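Local coordinates for putative malic enzyme ((S)-malate:NAD+ oxidoreductase (decarboxylating)) (Streptococcus pyogenes, PDB 2A9F), which probably catalyses the NAD+-dependent oxidative decarboxylation of (S)-malate to pyruvate and carbon dioxide, using a divalent metal ion such as magnesium or manganese, at the interface of chains A and B. Coordinates in Å, arbitrary orientation; residue numbers count along the deposited sequence, not the author numbering. Chains: chain A/B, putative malic enzyme ((S)-malate:NAD+ oxidoreductase (decarboxylating)).

Contact 1: the interface of chains A and B. Residues chain A 85-86; chain B 55, 58, 129.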
# COMPACT_ATOMS: atom_id res chain seq x y z
N PRO A 85 3.78 -14.57 3.33
CA PRO A 85 3.39 -13.36 2.61
C PRO A 85 4.06 -13.14 1.23
O PRO A 85 3.37 -12.83 0.26
CB PRO A 85 3.69 -12.24 3.62
CG PRO A 85 4.79 -12.85 4.49
CD PRO A 85 4.32 -14.25 4.67
N GLU A 86 5.38 -13.29 1.14
CA GLU A 86 6.06 -13.10 -0.15
C GLU A 86 5.50 -13.99 -1.26
O GLU A 86 5.19 -13.51 -2.35
CB GLU A 86 7.57 -13.34 -0.04
CG GLU A 86 8.31 -12.32 0.79
CD GLU A 86 8.61 -12.79 2.20
OE1 GLU A 86 7.76 -13.50 2.79
OE2 GLU A 86 9.70 -12.45 2.72
N LYS B 55 12.64 -18.05 -1.29
CA LYS B 55 12.27 -16.69 -0.96
C LYS B 55 13.02 -15.58 -1.69
O LYS B 55 12.43 -14.54 -1.98
CB LYS B 55 12.34 -16.47 0.54
CG LYS B 55 10.99 -16.54 1.21
CD LYS B 55 10.70 -15.26 1.98
CE LYS B 55 11.76 -15.01 3.06
NZ LYS B 55 11.42 -13.90 4.03
N ALA B 58 11.37 -13.56 -4.36
CA ALA B 58 10.41 -12.49 -4.11
C ALA B 58 10.95 -11.22 -4.74
O ALA B 58 10.18 -10.37 -5.19
CB ALA B 58 10.20 -12.30 -2.61
N PRO B 129 7.47 -7.13 3.67
CA PRO B 129 7.49 -8.30 2.82
C PRO B 129 7.14 -7.94 1.43
O PRO B 129 7.71 -8.40 0.45
CB PRO B 129 6.62 -9.23 3.62
CG PRO B 129 7.04 -8.89 5.04
CD PRO B 129 7.49 -7.45 5.06
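A:Glu86 meets B:Lys55 in a salt bridge between the two chains, with B:Ala58 and B:Pro129 around it. A:Glu86 CB rests against the methyl CB of B:Ala58 at 3.8 Å. CG is 3.9 Å from B:Ala58 CB and faces the backbone O of B:Pro129 at 4.0 Å. The first torsion puts CG anti to the carbonyl carbon (chi1 -68°), and the chain then bends at chi2 (100°). Beyond the bend the carboxylate carbon CD lies alongside B:Lys55 CD, and the two side chains pass at a slant. OE1 packs against B:Lys55 CD at 3.5 Å. OE2 accepts a hydrogen bond from the side-chain amine NZ of B:Lys55 at 2.6 Å. NZ comes from the syn side of OE2 but stands 35° out of the carboxylate plane. The lysine is itself bent at chi2 and chi3, which lets its aliphatic part run past the acid before NZ reaches it. On the flank, A:Pro85 CG faces B:Pro129 CB at 4.1 Å, a light contact. The site joins the first turn of helix 85-102 of chain A to three elements of chain B: the 3-10 helix 55-57, the start of helix 58-61 and the 3-10 helix 128-130.

Contact 2: the interface of chains A and B. Residues chain A 77-78, 80, 83, 87, 91; chain B 45, 48-49.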
# COMPACT_ATOMS: atom_id res chain seq x y z
N VAL A 77 -3.33 -19.03 0.65
CA VAL A 77 -3.21 -18.68 -0.75
C VAL A 77 -3.73 -19.77 -1.69
O VAL A 77 -3.23 -20.89 -1.70
CB VAL A 77 -1.75 -18.39 -1.11
CG1 VAL A 77 -1.66 -17.86 -2.54
CG2 VAL A 77 -1.15 -17.41 -0.11
N LEU A 78 -4.75 -19.42 -2.48
CA LEU A 78 -5.37 -20.32 -3.46
C LEU A 78 -5.65 -21.76 -2.98
O LEU A 78 -6.37 -21.98 -2.01
CB LEU A 78 -4.51 -20.35 -4.74
CG LEU A 78 -4.73 -19.32 -5.86
CD1 LEU A 78 -5.17 -18.00 -5.28
CD2 LEU A 78 -3.43 -19.16 -6.66
N LEU A 80 -3.08 -23.82 -2.47
CA LEU A 80 -1.80 -24.21 -1.90
C LEU A 80 -2.03 -24.17 -0.39
O LEU A 80 -3.06 -24.66 0.08
CB LEU A 80 -0.73 -23.21 -2.32
CG LEU A 80 -0.60 -23.03 -3.84
CD1 LEU A 80 0.35 -21.90 -4.16
CD2 LEU A 80 -0.11 -24.34 -4.48
N ILE A 83 1.85 -20.46 2.84
CA ILE A 83 3.14 -20.37 2.18
C ILE A 83 3.89 -19.08 2.49
O ILE A 83 5.00 -18.87 1.99
CB ILE A 83 2.97 -20.48 0.67
CG1 ILE A 83 1.97 -19.42 0.18
CG2 ILE A 83 2.47 -21.85 0.31
CD1 ILE A 83 1.76 -19.40 -1.33
N ALA A 87 5.37 -15.29 -0.97
CA ALA A 87 4.84 -16.25 -1.94
C ALA A 87 3.41 -15.93 -2.34
O ALA A 87 2.95 -16.32 -3.42
CB ALA A 87 4.91 -17.67 -1.37
N VAL A 91 -0.31 -13.60 -6.23
CA VAL A 91 -1.77 -13.73 -6.25
C VAL A 91 -2.48 -12.43 -5.86
O VAL A 91 -3.50 -12.07 -6.46
CB VAL A 91 -2.23 -14.87 -5.31
CG1 VAL A 91 -3.75 -14.92 -5.26
CG2 VAL A 91 -1.67 -16.19 -5.80
N ALA B 45 -0.39 -19.79 -9.88
CA ALA B 45 -0.09 -20.76 -8.83
C ALA B 45 1.35 -21.27 -8.91
O ALA B 45 1.93 -21.66 -7.89
CB ALA B 45 -1.08 -21.93 -8.88
N SER B 48 3.57 -18.47 -7.20
CA SER B 48 3.49 -18.52 -5.75
C SER B 48 4.34 -19.67 -5.20
O SER B 48 5.17 -19.48 -4.31
CB SER B 48 2.04 -18.71 -5.30
OG SER B 48 1.28 -17.52 -5.52
N SER B 49 4.13 -20.86 -5.77
CA SER B 49 4.85 -22.05 -5.36
C SER B 49 6.35 -21.92 -5.51
O SER B 49 7.12 -22.31 -4.61
CB SER B 49 4.34 -23.26 -6.16
OG SER B 49 2.97 -23.49 -5.87
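B:Ser48 and A:Ala87 are joined by a hydrogen bond across the interface. In this patch a loop and the start of helix 85-102 of chain A receive one face of helix 44-53 of chain B. The serine hydroxyl OG of B:Ser48 donates to the backbone O of A:Ala87 at 2.9 Å. The approach is nearly end-on to the carbonyl, with a C=O...donor angle of 165°. OG reaches it by standing anti to the carbonyl carbon of its own residue (chi1 -71°). A second hydroxyl stays within chain B. B:Ser49 OG donates to the backbone O of B:Ala45, one helical turn back, tilted 21° from the carbonyl plane. That bond fixes the rotation of the hydroxyl and ties it to its own helix.

The remaining contacts are van der Waals packing. A:Leu80 comes from a loop of chain A and straddles B:Ser49, with CD1 and CD2 each 3.5 Å from its OG. A:Leu80 CD1 also meets B:Ser48 CB at 3.8 Å. A:Ile83 CD1, the end of its chain, meets B:Ser48 CB at 4.0 Å. A:Val91 sets its CG2 methyl beside the hydroxyl, 3.3 Å from B:Ser48 OG, while A:Leu80 and A:Ile83 cover the serine CB. A:Val91 N, the i+4 amide, lies 5.1 Å from A:Ala87 O, too far for the usual helical bond.

Contact 3: the interface of chains A and B. Residues chain A 86-87, 89-90; chain B 47-48, 51, 62.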
# COMPACT_ATOMS: atom_id res chain seq x y z
N GLU A 86 5.38 -13.29 1.14
CA GLU A 86 6.06 -13.10 -0.15
C GLU A 86 5.50 -13.99 -1.26
O GLU A 86 5.19 -13.51 -2.35
CB GLU A 86 7.57 -13.34 -0.04
CG GLU A 86 8.31 -12.32 0.79
CD GLU A 86 8.61 -12.79 2.20
OE1 GLU A 86 7.76 -13.50 2.79
OE2 GLU A 86 9.70 -12.45 2.72
N ALA A 87 5.37 -15.29 -0.97
CA ALA A 87 4.84 -16.25 -1.94
C ALA A 87 3.41 -15.93 -2.34
O ALA A 87 2.95 -16.32 -3.42
CB ALA A 87 4.91 -17.67 -1.37
N MET A 89 2.18 -12.72 -2.66
CA MET A 89 2.19 -11.51 -3.47
C MET A 89 1.74 -11.68 -4.94
O MET A 89 0.89 -10.92 -5.41
CB MET A 89 3.57 -10.85 -3.39
CG MET A 89 3.55 -9.32 -3.58
SD MET A 89 2.90 -8.31 -2.22
CE MET A 89 1.33 -8.89 -2.05
N PRO A 90 2.27 -12.70 -5.66
CA PRO A 90 1.86 -12.90 -7.06
C PRO A 90 0.34 -12.96 -7.19
O PRO A 90 -0.23 -12.42 -8.14
CB PRO A 90 2.51 -14.23 -7.42
CG PRO A 90 3.73 -14.22 -6.61
CD PRO A 90 3.26 -13.71 -5.27
N VAL B 47 3.86 -19.40 -9.81
CA VAL B 47 4.69 -18.30 -9.34
C VAL B 47 4.73 -18.30 -7.82
O VAL B 47 5.80 -18.15 -7.23
CB VAL B 47 4.14 -16.94 -9.80
CG1 VAL B 47 5.04 -15.82 -9.28
CG2 VAL B 47 4.06 -16.89 -11.32
N SER B 48 3.57 -18.47 -7.20
CA SER B 48 3.49 -18.52 -5.75
C SER B 48 4.34 -19.67 -5.20
O SER B 48 5.17 -19.48 -4.31
CB SER B 48 2.04 -18.71 -5.30
OG SER B 48 1.28 -17.52 -5.52
N ILE B 51 8.10 -19.23 -5.48
CA ILE B 51 8.56 -18.32 -4.45
C ILE B 51 8.51 -18.98 -3.08
O ILE B 51 9.34 -18.69 -2.22
CB ILE B 51 7.71 -17.02 -4.42
CG1 ILE B 51 8.00 -16.19 -5.67
CG2 ILE B 51 8.02 -16.19 -3.16
CD1 ILE B 51 7.09 -15.01 -5.80
N THR B 62 7.96 -10.56 -8.02
CA THR B 62 6.88 -9.74 -7.49
C THR B 62 7.31 -8.29 -7.54
O THR B 62 8.51 -8.01 -7.69
CB THR B 62 6.54 -10.15 -6.03
OG1 THR B 62 7.60 -9.77 -5.16
CG2 THR B 62 6.38 -11.64 -5.94
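A:Pro90 packs its ring against B:Val47 and B:Ile51, and this is the tight part of the contact. The ring atom CG lies 3.4 Å from B:Val47 CG1. The valine crosses the ring at a slant and presents the methyl that is anti to its backbone N (chi1 180°). B:Ile51 uses both of its branches. The end of its longer branch, CD1, points at the same ring atom, A:Pro90 CG, at 3.5 Å. Its CG2 methyl turns to the helix backbone instead and sits 3.4 Å from A:Ala87 CA. There it lies against the main chain beside the alanine, whose side chain is short. The hydrogen bond from B:Ser48 to A:Ala87 runs beside this packing.

The looser part lies towards B:Thr62, in a loop. Its methyl CG2 is 3.8 Å from A:Pro90 CG and 3.9 Å from A:Met89 CB. A:Met89 crosses the threonine at about a right angle. It touches with CB and CG, while bends at chi2 and chi3 carry the sulfur SD away from it. The contact is mainly apolar. It seats the first turns of helix 85-102 of chain A against helix 44-53 of chain B. The same chain A helix carries A:Lys95, the predicted proton acceptor, so the packing may help to position it.

The three contacts form one continuous strip. Contact 3 lies in the middle, its C-alpha centre about 6 Å from those of contact 1 and contact 2, which are about 11 Å apart. Contact 1 shares A:Glu86 with contact 3, and contact 2 shares A:Ala87 and B:Ser48 with it. Helix 85-102 of chain A runs through all three, and helix 44-53 of chain B serves contacts 2 and 3. Two-fold symmetry repeats the strip with the chains exchanged. This fits a dimer, although the structure alone does not prove one in solution. The centres of contacts 2 and 3 lie about 12 and 11 Å from A:Lys95.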